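PDB 3EZF: ParA from Salmonella enterica subsp. enterica serovar Newport str. SL317, which probably binds and hydrolyses ATP to drive partition of plasmid DNA and, in its ADP-bound state, takes part in transcriptional regulation. Local coordinates for residues A[50-55]-A[94-99]; A[315-320]-A[328-333]; A[108-113]-A[146-151]. All blocks are in the same frame, centred on the assembly; numbering follows the deposited sequence.

Interaction 1 of 3, residues A[50-55]-A[94-99]. With SO4 (sulfate ion), chain D; SO4 (sulfate ion), chain H.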
ATOM      1  N   ALA A  50      19.426  33.602 -17.543  1.00 49.98           N
ATOM      2  CA  ALA A  50      19.399  34.103 -18.909  1.00 48.55           C
ATOM      3  C   ALA A  50      18.966  32.983 -19.844  1.00 49.42           C
ATOM      4  O   ALA A  50      18.224  33.218 -20.799  1.00 51.84           O
ATOM      5  CB  ALA A  50      20.769  34.628 -19.303  1.00 47.78           C
ATOM      6  N   LYS A  51      19.409  31.761 -19.562  1.00 46.32           N
ATOM      7  CA  LYS A  51      19.032  30.632 -20.397  1.00 45.46           C
ATOM      8  C   LYS A  51      17.561  30.260 -20.233  1.00 51.03           C
ATOM      9  O   LYS A  51      17.067  29.372 -20.922  1.00 56.75           O
ATOM     10  CB  LYS A  51      19.886  29.413 -20.080  1.00 44.15           C
ATOM     11  CG  LYS A  51      21.371  29.655 -20.208  1.00 49.68           C
ATOM     12  CD  LYS A  51      22.160  28.350 -20.261  1.00 53.60           C
ATOM     13  CE  LYS A  51      22.672  28.101 -21.678  1.00 61.83           C
ATOM     14  NZ  LYS A  51      23.588  26.926 -21.770  1.00 69.67           N
ATOM     15  N   LEU A  52      16.855  30.925 -19.326  1.00 51.40           N
ATOM     16  CA  LEU A  52      15.442  30.632 -19.106  1.00 49.60           C
ATOM     17  C   LEU A  52      14.543  31.307 -20.139  1.00 48.77           C
ATOM     18  O   LEU A  52      14.899  32.331 -20.709  1.00 50.47           O
ATOM     19  CB  LEU A  52      15.038  31.061 -17.693  1.00 53.14           C
ATOM     20  CG  LEU A  52      14.946  29.957 -16.631  1.00 55.13           C
ATOM     21  CD1 LEU A  52      16.026  28.904 -16.842  1.00 48.12           C
ATOM     22  CD2 LEU A  52      15.045  30.587 -15.239  1.00 50.99           C
ATOM     23  N   PRO A  53      13.357  30.735 -20.388  1.00 48.98           N
ATOM     24  CA  PRO A  53      12.390  31.262 -21.351  1.00 50.56           C
ATOM     25  C   PRO A  53      12.143  32.759 -21.245  1.00 49.72           C
ATOM     26  O   PRO A  53      12.138  33.320 -20.163  1.00 53.31           O
ATOM     27  CB  PRO A  53      11.124  30.460 -21.043  1.00 45.11           C
ATOM     28  CG  PRO A  53      11.663  29.163 -20.623  1.00 43.77           C
ATOM     29  CD  PRO A  53      12.802  29.553 -19.708  1.00 51.18           C
ATOM     30  N   LYS A  54      11.923  33.388 -22.390  1.00 48.92           N
ATOM     31  CA  LYS A  54      11.645  34.812 -22.467  1.00 45.74           C
ATOM     32  C   LYS A  54      12.683  35.698 -21.786  1.00 44.33           C
ATOM     33  O   LYS A  54      12.384  36.840 -21.431  1.00 45.75           O
ATOM     34  CB  LYS A  54      10.261  35.084 -21.875  1.00 45.50           C
ATOM     35  CG  LYS A  54       9.209  34.089 -22.328  1.00 51.19           C
ATOM     36  CD  LYS A  54       9.102  34.025 -23.855  1.00 57.43           C
ATOM     37  CE  LYS A  54       8.117  35.034 -24.419  1.00 61.81           C
ATOM     38  NZ  LYS A  54       6.697  34.648 -24.130  1.00 67.18           N
ATOM     39  N   LEU A  55      13.898  35.186 -21.612  1.00 42.13           N
ATOM     40  CA  LEU A  55      14.953  35.958 -20.955  1.00 42.55           C
ATOM     41  C   LEU A  55      16.297  35.805 -21.668  1.00 47.61           C
ATOM     42  O   LEU A  55      16.500  34.874 -22.451  1.00 52.76           O
ATOM     43  CB  LEU A  55      15.110  35.524 -19.488  1.00 42.22           C
ATOM     44  CG  LEU A  55      13.886  35.549 -18.556  1.00 42.31           C
ATOM     45  CD1 LEU A  55      14.315  35.082 -17.193  1.00 36.14           C
ATOM     46  CD2 LEU A  55      13.265  36.926 -18.470  1.00 42.11           C
ATOM     47  N   ASP A  94      10.313  36.968  -9.434  1.00 46.60           N
ATOM     48  CA  ASP A  94      10.148  38.404  -9.315  1.00 51.61           C
ATOM     49  C   ASP A  94      10.718  39.155 -10.525  1.00 54.95           C
ATOM     50  O   ASP A  94      10.252  40.251 -10.853  1.00 58.10           O
ATOM     51  CB  ASP A  94      10.776  38.908  -8.012  1.00 51.72           C
ATOM     52  CG  ASP A  94       9.940  38.558  -6.788  1.00 49.87           C
ATOM     53  OD1 ASP A  94       8.694  38.491  -6.896  1.00 49.61           O
ATOM     54  OD2 ASP A  94      10.528  38.367  -5.712  1.00 53.36           O
ATOM     55  N   ILE A  95      11.718  38.573 -11.187  1.00 53.59           N
ATOM     56  CA  ILE A  95      12.301  39.204 -12.367  1.00 47.96           C
ATOM     57  C   ILE A  95      11.291  39.059 -13.488  1.00 49.40           C
ATOM     58  O   ILE A  95      11.118  39.974 -14.292  1.00 53.27           O
ATOM     59  CB  ILE A  95      13.628  38.530 -12.802  1.00 48.57           C
ATOM     60  CG1 ILE A  95      14.794  39.063 -11.963  1.00 42.84           C
ATOM     61  CG2 ILE A  95      13.879  38.783 -14.289  1.00 47.35           C
ATOM     62  CD1 ILE A  95      16.093  38.383 -12.231  1.00 32.55           C
ATOM     63  N   TYR A  96      10.631  37.901 -13.540  1.00 48.89           N
ATOM     64  CA  TYR A  96       9.619  37.632 -14.566  1.00 45.22           C
ATOM     65  C   TYR A  96       8.439  38.555 -14.308  1.00 47.34           C
ATOM     66  O   TYR A  96       7.715  38.948 -15.236  1.00 45.83           O
ATOM     67  CB  TYR A  96       9.122  36.185 -14.497  1.00 41.17           C
ATOM     68  CG  TYR A  96       9.922  35.173 -15.275  1.00 41.44           C
ATOM     69  CD1 TYR A  96      10.620  34.162 -14.626  1.00 38.64           C
ATOM     70  CD2 TYR A  96       9.937  35.193 -16.668  1.00 43.99           C
ATOM     71  CE1 TYR A  96      11.315  33.201 -15.347  1.00 40.70           C
ATOM     72  CE2 TYR A  96      10.632  34.230 -17.408  1.00 39.09           C
ATOM     73  CZ  TYR A  96      11.318  33.235 -16.742  1.00 38.51           C
ATOM     74  OH  TYR A  96      12.023  32.281 -17.451  1.00 34.83           O
ATOM     75  N   ALA A  97       8.238  38.893 -13.037  1.00 47.38           N
ATOM     76  CA  ALA A  97       7.128  39.760 -12.665  1.00 49.80           C
ATOM     77  C   ALA A  97       7.473  41.196 -13.036  1.00 53.15           C
ATOM     78  O   ALA A  97       6.627  41.952 -13.527  1.00 53.47           O
ATOM     79  CB  ALA A  97       6.843  39.645 -11.176  1.00 46.59           C
ATOM     80  N   HIS A  98       8.724  41.571 -12.808  1.00 52.63           N
ATOM     81  CA  HIS A  98       9.159  42.908 -13.145  1.00 53.85           C
ATOM     82  C   HIS A  98       9.061  43.066 -14.664  1.00 56.86           C
ATOM     83  O   HIS A  98       8.667  44.110 -15.165  1.00 59.28           O
ATOM     84  CB  HIS A  98      10.587  43.104 -12.681  1.00 55.14           C
ATOM     85  CG  HIS A  98      11.145  44.442 -13.021  1.00 58.34           C
ATOM     86  ND1 HIS A  98      12.460  44.619 -13.400  1.00 62.63           N
ATOM     87  CD2 HIS A  98      10.572  45.665 -13.070  1.00 57.26           C
ATOM     88  CE1 HIS A  98      12.665  45.893 -13.675  1.00 61.36           C
ATOM     89  NE2 HIS A  98      11.538  46.549 -13.484  1.00 60.57           N
ATOM     90  N   ARG A  99       9.404  42.008 -15.388  1.00 59.75           N
ATOM     91  CA  ARG A  99       9.349  42.002 -16.848  1.00 59.68           C
ATOM     92  C   ARG A  99       7.900  41.921 -17.322  1.00 60.71           C
ATOM     93  O   ARG A  99       7.622  41.682 -18.504  1.00 60.18           O
ATOM     94  CB  ARG A  99      10.135  40.801 -17.382  1.00 62.16           C
ATOM     95  CG  ARG A  99      11.280  41.168 -18.298  1.00 64.82           C
ATOM     96  CD  ARG A  99      12.055  42.342 -17.717  1.00 68.03           C
ATOM     97  NE  ARG A  99      13.093  42.850 -18.609  1.00 69.64           N
ATOM     98  CZ  ARG A  99      12.928  43.071 -19.908  1.00 69.32           C
ATOM     99  NH1 ARG A  99      11.761  42.827 -20.494  1.00 60.02           N
ATOM    100  NH2 ARG A  99      13.938  43.547 -20.627  1.00 70.99           N
TER
HETATM  101  S   SO4 D 597       5.939  31.457 -25.782  1.00113.49           S
HETATM  102  O1  SO4 D 597       5.329  32.792 -25.608  1.00112.48           O
HETATM  103  O2  SO4 D 597       5.027  30.436 -25.236  1.00111.76           O
HETATM  104  O3  SO4 D 597       7.228  31.405 -25.067  1.00112.06           O
HETATM  105  O4  SO4 D 597       6.177  31.193 -27.217  1.00111.97           O
HETATM  106  S   SO4 H 896      12.604  44.801 -24.244  1.00126.02           S
HETATM  107  O1  SO4 H 896      13.277  45.912 -23.539  1.00124.40           O
HETATM  108  O2  SO4 H 896      11.279  45.248 -24.720  1.00126.92           O
HETATM  109  O3  SO4 H 896      12.440  43.667 -23.314  1.00125.66           O
HETATM  110  O4  SO4 H 896      13.414  44.372 -25.400  1.00125.69           O
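Y96 reaches out from helix 89-98 and lays its ring against the turn L52-L55, its hydroxyl doing the polar work. Y96 OH donates to P53 O at 2.9 Å. The acceptor sits at the edge of the phenol, close to the ring plane; Y96 OH in turn lies in the plane of the P53 carbonyl, on a lone pair, with a C=O...OH angle of 132°. Around the same hydroxyl the turn closes in with carbon: L52 CB is 3.3 Å from Y96 OH and approaches obliquely, while P53 CD is 3.6 Å from it. L55 works on the ring itself. L55 CD1 stands over one face, 4.0 Å from the centroid of the Y96 ring and 28° off the normal, a CH-pi contact, and its CG lies over the CE2 side. L55 CG is anti to the carbonyl carbon (chi1 -55°) and CD1 runs on extended beyond CG, which carries that methyl across to the tyrosine. The type II turn that shapes this surface is closed by a weak backbone bond from L55 N to L52 O. At its corner K54, bent at chi2, chi3 and chi4, brings NZ to within 2.7 Å of O1 of one sulfate. R99, just past the helix end, forks NH1 and NH2 onto a single oxygen of another sulfate, which R58 also binds. The contact belongs to the winged helix-turn-helix region: the turn joins helix 46-50 to helix 57-69, helix 89-98 supplies the tyrosine, and L52 and P53 touch Q140 and D141 in the loop after helix 129-138.

Interaction 2 of 3, residues A[315-320]-A[328-333]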
ATOM      1  N   GLY A 315      -3.221   9.713 -19.421  1.00 63.25           N
ATOM      2  CA  GLY A 315      -2.702   8.412 -19.041  1.00 68.80           C
ATOM      3  C   GLY A 315      -1.256   8.318 -19.492  1.00 73.60           C
ATOM      4  O   GLY A 315      -0.878   8.981 -20.459  1.00 75.44           O
ATOM      5  N   PHE A 316      -0.442   7.517 -18.803  1.00 78.79           N
ATOM      6  CA  PHE A 316       0.972   7.361 -19.167  1.00 82.25           C
ATOM      7  C   PHE A 316       1.688   6.231 -18.413  1.00 81.98           C
ATOM      8  O   PHE A 316       1.287   5.846 -17.319  1.00 77.66           O
ATOM      9  CB  PHE A 316       1.729   8.692 -18.964  1.00 85.10           C
ATOM     10  CG  PHE A 316       1.794   9.160 -17.528  1.00 88.37           C
ATOM     11  CD1 PHE A 316       2.643   8.547 -16.614  1.00 89.36           C
ATOM     12  CD2 PHE A 316       1.003  10.221 -17.092  1.00 91.56           C
ATOM     13  CE1 PHE A 316       2.704   8.979 -15.289  1.00 89.88           C
ATOM     14  CE2 PHE A 316       1.060  10.660 -15.766  1.00 91.71           C
ATOM     15  CZ  PHE A 316       1.912  10.037 -14.865  1.00 89.49           C
ATOM     16  N   MET A 317       2.753   5.704 -19.009  1.00 84.19           N
ATOM     17  CA  MET A 317       3.522   4.637 -18.389  1.00 86.56           C
ATOM     18  C   MET A 317       4.475   5.212 -17.354  1.00 90.21           C
ATOM     19  O   MET A 317       4.880   6.370 -17.456  1.00 90.02           O
ATOM     20  CB  MET A 317       4.308   3.876 -19.450  1.00 88.55           C
ATOM     21  CG  MET A 317       3.427   3.296 -20.536  1.00 91.81           C
ATOM     22  SD  MET A 317       1.938   2.510 -19.860  1.00 94.42           S
ATOM     23  CE  MET A 317       2.629   0.947 -19.241  1.00 90.98           C
ATOM     24  N   SER A 318       4.841   4.399 -16.364  1.00 94.08           N
ATOM     25  CA  SER A 318       5.744   4.843 -15.301  1.00 98.86           C
ATOM     26  C   SER A 318       7.075   4.068 -15.258  1.00100.41           C
ATOM     27  O   SER A 318       7.124   2.897 -14.887  1.00101.67           O
ATOM     28  CB  SER A 318       5.030   4.746 -13.943  1.00 99.40           C
ATOM     29  OG  SER A 318       5.529   5.701 -13.017  1.00 99.23           O
ATOM     30  N   LYS A 319       8.148   4.753 -15.631  1.00101.33           N
ATOM     31  CA  LYS A 319       9.497   4.194 -15.662  1.00103.00           C
ATOM     32  C   LYS A 319       9.620   3.074 -16.679  1.00103.30           C
ATOM     33  O   LYS A 319      10.602   2.334 -16.673  1.00103.65           O
ATOM     34  CB  LYS A 319       9.924   3.685 -14.279  1.00101.24           C
ATOM     35  CG  LYS A 319      11.289   4.217 -13.807  1.00 97.73           C
ATOM     36  CD  LYS A 319      12.403   3.984 -14.823  1.00 93.26           C
ATOM     37  CE  LYS A 319      13.666   4.754 -14.453  1.00 92.52           C
ATOM     38  NZ  LYS A 319      14.154   4.434 -13.084  1.00 90.88           N
ATOM     39  N   MET A 320       8.619   2.948 -17.545  1.00104.71           N
ATOM     40  CA  MET A 320       8.636   1.929 -18.588  1.00106.97           C
ATOM     41  C   MET A 320      10.076   1.771 -19.069  1.00107.52           C
ATOM     42  O   MET A 320      10.705   2.741 -19.496  1.00106.07           O
ATOM     43  CB  MET A 320       7.754   2.363 -19.760  1.00107.24           C
ATOM     44  CG  MET A 320       7.926   1.521 -21.013  1.00108.15           C
ATOM     45  SD  MET A 320       7.443   2.431 -22.481  1.00108.75           S
ATOM     46  CE  MET A 320       8.594   1.779 -23.738  1.00107.52           C
ATOM     47  N   THR A 328       5.705  -3.686 -24.192  1.00 98.50           N
ATOM     48  CA  THR A 328       4.554  -4.335 -24.827  1.00 97.78           C
ATOM     49  C   THR A 328       3.250  -3.857 -24.206  1.00 96.59           C
ATOM     50  O   THR A 328       2.242  -3.692 -24.898  1.00 94.85           O
ATOM     51  CB  THR A 328       4.620  -5.883 -24.678  1.00 98.39           C
ATOM     52  OG1 THR A 328       5.701  -6.396 -25.470  1.00 99.43           O
ATOM     53  CG2 THR A 328       3.306  -6.531 -25.120  1.00 96.01           C
ATOM     54  N   SER A 329       3.269  -3.657 -22.893  1.00 96.85           N
ATOM     55  CA  SER A 329       2.082  -3.185 -22.199  1.00 97.74           C
ATOM     56  C   SER A 329       1.986  -1.690 -22.473  1.00 97.34           C
ATOM     57  O   SER A 329       0.970  -1.054 -22.201  1.00 96.36           O
ATOM     58  CB  SER A 329       2.174  -3.470 -20.688  1.00 95.56           C
ATOM     59  OG  SER A 329       3.217  -2.750 -20.059  1.00 90.46           O
ATOM     60  N   HIS A 330       3.064  -1.143 -23.027  1.00 97.32           N
ATOM     61  CA  HIS A 330       3.120   0.272 -23.373  1.00 97.09           C
ATOM     62  C   HIS A 330       2.331   0.493 -24.663  1.00 96.59           C
ATOM     63  O   HIS A 330       1.582   1.465 -24.792  1.00 94.08           O
ATOM     64  CB  HIS A 330       4.567   0.711 -23.597  1.00 98.26           C
ATOM     65  CG  HIS A 330       4.704   2.137 -24.021  1.00 99.68           C
ATOM     66  ND1 HIS A 330       5.774   2.600 -24.752  1.00101.85           N
ATOM     67  CD2 HIS A 330       3.910   3.216 -23.793  1.00100.03           C
ATOM     68  CE1 HIS A 330       5.639   3.900 -24.958  1.00101.73           C
ATOM     69  NE2 HIS A 330       4.517   4.294 -24.386  1.00100.44           N
ATOM     70  N   SER A 331       2.523  -0.420 -25.614  1.00 97.26           N
ATOM     71  CA  SER A 331       1.845  -0.370 -26.904  1.00 94.31           C
ATOM     72  C   SER A 331       0.358  -0.582 -26.673  1.00 93.59           C
ATOM     73  O   SER A 331      -0.470  -0.045 -27.395  1.00 91.97           O
ATOM     74  CB  SER A 331       2.400  -1.459 -27.831  1.00 93.94           C
ATOM     75  OG  SER A 331       1.727  -1.472 -29.077  1.00 91.25           O
ATOM     76  N   LEU A 332       0.035  -1.368 -25.650  1.00 96.52           N
ATOM     77  CA  LEU A 332      -1.353  -1.650 -25.290  1.00 98.40           C
ATOM     78  C   LEU A 332      -1.958  -0.462 -24.537  1.00 99.21           C
ATOM     79  O   LEU A 332      -3.178  -0.344 -24.418  1.00 99.61           O
ATOM     80  CB  LEU A 332      -1.422  -2.909 -24.419  1.00 96.11           C
ATOM     81  CG  LEU A 332      -0.842  -4.176 -25.044  1.00 95.04           C
ATOM     82  CD1 LEU A 332      -0.929  -5.324 -24.060  1.00 94.33           C
ATOM     83  CD2 LEU A 332      -1.603  -4.497 -26.316  1.00 93.94           C
ATOM     84  N   ALA A 333      -1.091   0.413 -24.030  1.00100.83           N
ATOM     85  CA  ALA A 333      -1.519   1.601 -23.297  1.00100.72           C
ATOM     86  C   ALA A 333      -2.167   2.583 -24.267  1.00101.67           C
ATOM     87  O   ALA A 333      -3.284   3.057 -24.039  1.00101.80           O
ATOM     88  CB  ALA A 333      -0.323   2.256 -22.611  1.00100.41           C
TER
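M317 and M320 both come up against H330, and these three side chains account for most of the contact. M317 sends CG toward the imidazole obliquely, with H330 CD2 as its nearest atom. Beyond CG the chain folds twice: the bend at chi2 (-44°) brings the sulfur to the methyl of A333, with M317 SD to A333 CB at 3.6 Å, and the bend at chi3 then swings the terminal methyl toward the serine, where M317 CE ends 3.8 Å from S329 OG. One methionine therefore touches three residues of the helix. M320 is placed over a face of the H330 ring, as in a Met-aromatic pair, crossing it at about a right angle, but its sulfur is modelled too close to the imidazole for the detail to be trusted. The histidine meets both methionines because its CG stands anti to the backbone N (chi1 177°), extending the ring from the helix toward the strand.

In the next shell, S329 OG is hydrogen-bonded to P279 O, tying this turn of helix to the loop after strand 272-277. F316, whose side chain faces away from the helix, exchanges backbone bonds with T275 and T277, while M317 also touches T277. L332 packs on L20 of the second subunit. Strand 315-317 and helix 328-333 run almost antiparallel (169°), their axes 8.9 Å apart: the arrangement of a beta-alpha unit in a P-loop NTPase fold, here made by the outermost strand 312-317 of the parallel sheet and the helix that follows it.

Interaction 3 of 3, residues A[108-113]-A[146-151]. With SO4 (sulfate ion), chain B.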
ATOM      1  N   HIS A 108      -5.709  31.621 -16.198  1.00 61.50           N
ATOM      2  CA  HIS A 108      -6.775  30.707 -15.812  1.00 61.49           C
ATOM      3  C   HIS A 108      -7.593  31.065 -14.579  1.00 63.06           C
ATOM      4  O   HIS A 108      -7.046  31.545 -13.584  1.00 62.34           O
ATOM      5  CB  HIS A 108      -6.170  29.326 -15.607  1.00 58.54           C
ATOM      6  CG  HIS A 108      -5.382  28.835 -16.779  1.00 57.68           C
ATOM      7  ND1 HIS A 108      -5.969  28.270 -17.896  1.00 55.97           N
ATOM      8  CD2 HIS A 108      -4.052  28.827 -17.012  1.00 56.53           C
ATOM      9  CE1 HIS A 108      -5.028  27.933 -18.758  1.00 54.68           C
ATOM     10  NE2 HIS A 108      -3.856  28.258 -18.247  1.00 53.52           N
ATOM     11  N   LYS A 109      -8.906  30.830 -14.648  1.00 66.41           N
ATOM     12  CA  LYS A 109      -9.756  31.077 -13.490  1.00 70.71           C
ATOM     13  C   LYS A 109      -9.235  30.094 -12.452  1.00 72.21           C
ATOM     14  O   LYS A 109      -8.454  29.192 -12.792  1.00 72.48           O
ATOM     15  CB  LYS A 109     -11.231  30.816 -13.797  1.00 72.75           C
ATOM     16  CG  LYS A 109     -11.924  32.010 -14.429  1.00 78.55           C
ATOM     17  CD  LYS A 109     -13.416  31.785 -14.536  1.00 81.68           C
ATOM     18  CE  LYS A 109     -14.089  32.917 -15.306  1.00 85.04           C
ATOM     19  NZ  LYS A 109     -15.548  32.654 -15.476  1.00 84.90           N
ATOM     20  N   SER A 110      -9.692  30.188 -11.191  1.00 72.48           N
ATOM     21  CA  SER A 110      -9.002  29.350 -10.218  1.00 67.74           C
ATOM     22  C   SER A 110      -9.648  28.037  -9.733  1.00 67.00           C
ATOM     23  O   SER A 110     -10.855  27.881  -9.602  1.00 64.19           O
ATOM     24  CB  SER A 110      -8.592  30.210  -9.041  1.00 70.27           C
ATOM     25  OG  SER A 110      -7.194  30.438  -9.039  1.00 70.18           O
ATOM     26  N   PRO A 111      -8.682  27.092  -9.492  1.00 66.03           N
ATOM     27  CA  PRO A 111      -8.800  25.649  -9.094  1.00 63.37           C
ATOM     28  C   PRO A 111      -8.947  24.592 -10.195  1.00 59.95           C
ATOM     29  O   PRO A 111     -10.054  24.203 -10.530  1.00 64.67           O
ATOM     30  CB  PRO A 111      -9.969  25.695  -8.134  1.00 64.03           C
ATOM     31  CG  PRO A 111      -9.313  26.686  -7.263  1.00 64.52           C
ATOM     32  CD  PRO A 111      -8.101  26.955  -8.125  1.00 67.95           C
ATOM     33  N   TYR A 112      -7.868  24.157 -10.756  1.00 47.25           N
ATOM     34  CA  TYR A 112      -7.904  23.079 -11.705  1.00 44.50           C
ATOM     35  C   TYR A 112      -7.639  21.845 -10.822  1.00 46.41           C
ATOM     36  O   TYR A 112      -6.523  21.642 -10.361  1.00 40.13           O
ATOM     37  CB  TYR A 112      -6.876  23.225 -12.857  1.00 39.29           C
ATOM     38  CG  TYR A 112      -7.247  22.314 -13.975  1.00 35.58           C
ATOM     39  CD1 TYR A 112      -6.503  21.166 -14.274  1.00 36.68           C
ATOM     40  CD2 TYR A 112      -8.407  22.572 -14.731  1.00 34.15           C
ATOM     41  CE1 TYR A 112      -6.927  20.285 -15.290  1.00 34.62           C
ATOM     42  CE2 TYR A 112      -8.840  21.680 -15.721  1.00 35.97           C
ATOM     43  CZ  TYR A 112      -8.094  20.543 -15.993  1.00 37.16           C
ATOM     44  OH  TYR A 112      -8.529  19.667 -16.956  1.00 38.55           O
ATOM     45  N   VAL A 113      -8.660  21.020 -10.577  1.00 43.48           N
ATOM     46  CA  VAL A 113      -8.505  19.858  -9.707  1.00 41.34           C
ATOM     47  C   VAL A 113      -8.145  18.568 -10.447  1.00 43.78           C
ATOM     48  O   VAL A 113      -8.896  18.090 -11.307  1.00 41.17           O
ATOM     49  CB  VAL A 113      -9.776  19.639  -8.871  1.00 39.23           C
ATOM     50  CG1 VAL A 113      -9.584  18.486  -7.907  1.00 42.81           C
ATOM     51  CG2 VAL A 113     -10.085  20.886  -8.115  1.00 42.62           C
ATOM     52  N   ASP A 146       4.855  30.915 -11.694  1.00 48.52           N
ATOM     53  CA  ASP A 146       4.667  31.137 -10.261  1.00 51.86           C
ATOM     54  C   ASP A 146       3.535  30.212  -9.829  1.00 49.27           C
ATOM     55  O   ASP A 146       2.609  30.628  -9.148  1.00 49.40           O
ATOM     56  CB  ASP A 146       4.266  32.593  -9.999  1.00 54.37           C
ATOM     57  CG  ASP A 146       4.535  33.033  -8.562  1.00 55.14           C
ATOM     58  OD1 ASP A 146       4.792  32.164  -7.708  1.00 56.76           O
ATOM     59  OD2 ASP A 146       4.482  34.252  -8.289  1.00 50.44           O
ATOM     60  N   LEU A 147       3.612  28.957 -10.258  1.00 49.84           N
ATOM     61  CA  LEU A 147       2.600  27.947  -9.951  1.00 45.00           C
ATOM     62  C   LEU A 147       2.333  27.740  -8.456  1.00 45.39           C
ATOM     63  O   LEU A 147       3.261  27.664  -7.645  1.00 46.14           O
ATOM     64  CB  LEU A 147       3.014  26.621 -10.596  1.00 42.88           C
ATOM     65  CG  LEU A 147       2.154  26.094 -11.747  1.00 45.35           C
ATOM     66  CD1 LEU A 147       1.748  27.229 -12.661  1.00 41.79           C
ATOM     67  CD2 LEU A 147       2.916  25.003 -12.501  1.00 42.86           C
ATOM     68  N   ARG A 148       1.052  27.675  -8.105  1.00 45.39           N
ATOM     69  CA  ARG A 148       0.599  27.455  -6.726  1.00 42.03           C
ATOM     70  C   ARG A 148      -0.105  26.099  -6.722  1.00 43.74           C
ATOM     71  O   ARG A 148      -1.209  25.965  -7.257  1.00 41.77           O
ATOM     72  CB  ARG A 148      -0.388  28.531  -6.321  1.00 40.75           C
ATOM     73  CG  ARG A 148       0.154  29.943  -6.366  1.00 34.78           C
ATOM     74  CD  ARG A 148      -0.992  30.923  -6.166  1.00 41.51           C
ATOM     75  NE  ARG A 148      -2.067  30.696  -7.133  1.00 42.54           N
ATOM     76  CZ  ARG A 148      -3.220  31.351  -7.144  1.00 41.49           C
ATOM     77  NH1 ARG A 148      -3.469  32.281  -6.234  1.00 43.41           N
ATOM     78  NH2 ARG A 148      -4.120  31.083  -8.079  1.00 43.98           N
ATOM     79  N   ILE A 149       0.535  25.107  -6.105  1.00 43.64           N
ATOM     80  CA  ILE A 149       0.044  23.736  -6.073  1.00 40.97           C
ATOM     81  C   ILE A 149      -0.348  23.189  -4.693  1.00 46.34           C
ATOM     82  O   ILE A 149       0.395  23.335  -3.698  1.00 40.95           O
ATOM     83  CB  ILE A 149       1.111  22.802  -6.682  1.00 41.37           C
ATOM     84  CG1 ILE A 149       1.474  23.292  -8.087  1.00 45.39           C
ATOM     85  CG2 ILE A 149       0.610  21.364  -6.719  1.00 44.97           C
ATOM     86  CD1 ILE A 149       2.466  22.401  -8.841  1.00 46.57           C
ATOM     87  N   LEU A 150      -1.513  22.544  -4.643  1.00 42.23           N
ATOM     88  CA  LEU A 150      -2.000  21.948  -3.404  1.00 40.25           C
ATOM     89  C   LEU A 150      -2.177  20.441  -3.553  1.00 42.17           C
ATOM     90  O   LEU A 150      -2.743  19.961  -4.549  1.00 40.99           O
ATOM     91  CB  LEU A 150      -3.335  22.559  -2.997  1.00 39.71           C
ATOM     92  CG  LEU A 150      -3.849  22.096  -1.629  1.00 38.17           C
ATOM     93  CD1 LEU A 150      -3.003  22.726  -0.539  1.00 36.15           C
ATOM     94  CD2 LEU A 150      -5.315  22.497  -1.459  1.00 34.74           C
ATOM     95  N   VAL A 151      -1.699  19.690  -2.566  1.00 39.12           N
ATOM     96  CA  VAL A 151      -1.832  18.243  -2.626  1.00 40.25           C
ATOM     97  C   VAL A 151      -2.644  17.737  -1.459  1.00 37.56           C
ATOM     98  O   VAL A 151      -2.108  17.486  -0.390  1.00 45.34           O
ATOM     99  CB  VAL A 151      -0.463  17.523  -2.601  1.00 41.68           C
ATOM    100  CG1 VAL A 151      -0.685  16.014  -2.603  1.00 37.21           C
ATOM    101  CG2 VAL A 151       0.377  17.914  -3.812  1.00 37.96           C
TER
HETATM  102  S   SO4 B 599      -9.345  29.578 -18.438  1.00153.11           S
HETATM  103  O1  SO4 B 599     -10.084  30.748 -18.946  1.00152.96           O
HETATM  104  O2  SO4 B 599      -9.694  28.385 -19.233  1.00152.71           O
HETATM  105  O3  SO4 B 599      -9.695  29.347 -17.025  1.00151.19           O
HETATM  106  O4  SO4 B 599      -7.901  29.831 -18.555  1.00152.09           O
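R148 reaches S110 through a chain with one bend. CG is anti to the carbonyl carbon, the chain runs on extended at chi2, and chi3 (-55°) turns the guanidinium so that NH2 leads toward the serine. S110 meets it with a chi1 away from any staggered position, its CB directed at the arginine. The two touch through one pair of atoms: R148 NH2 donates to S110 OG over 3.3 Å, with OG at the edge of the guanidinium and near its plane. The N-H...O angle is only 121°, so the bond is weak. The stronger partner of NH2 is D249, whose OD1 forms a salt bridge with it; this acid, more than the serine, probably fixes where the guanidinium lies. The side chain of R148 also comes within about 4 Å of a bound sulfate.

Just before S110 in the chain, the backbone holds a second sulfate. K109 N donates to O3 of that ion at 2.9 Å, nearly straight at 162°, and H108 ND1 is close to O4 of the same ion, which stands obliquely to the imidazole. H108 is placed from behind by a bond from NE2 to E396 OE1 in helix 378-400 and by stacking on Y104.

In the parallel sheet, strands 112-116 and 149-153 are not neighbours: strand 250-254 runs between them. D249, just ahead of that middle strand, shares backbone bonds with both R148 and Y112, so S110 and R148 meet across the start of a strand that separates their own. Helix 129-138 covers I149 and V151, and helix 378-400 packs on L147 and Y112.

In the fold
Interaction 1 lies in the winged helix-turn-helix part, whereas interactions 2 and 3 both reach the six-stranded parallel sheet of the nucleotide-binding fold. Interaction 3 is the nearer neighbour of interaction 1, with centres 21 Å apart and closest atoms about 6 Å apart; the chain leads from helix 89-98 of the one into strand 112-116 of the other. Interaction 2 sits at the sheet's outermost strand, its centre 28 Å from that of interaction 3 and 36 Å from that of interaction 1. None of the three touches another. Strand 112-116 leads toward the P-loop expected in this family, but residues 120-127 are not modelled; the bound ions near interactions 1 and 3 are sulfates.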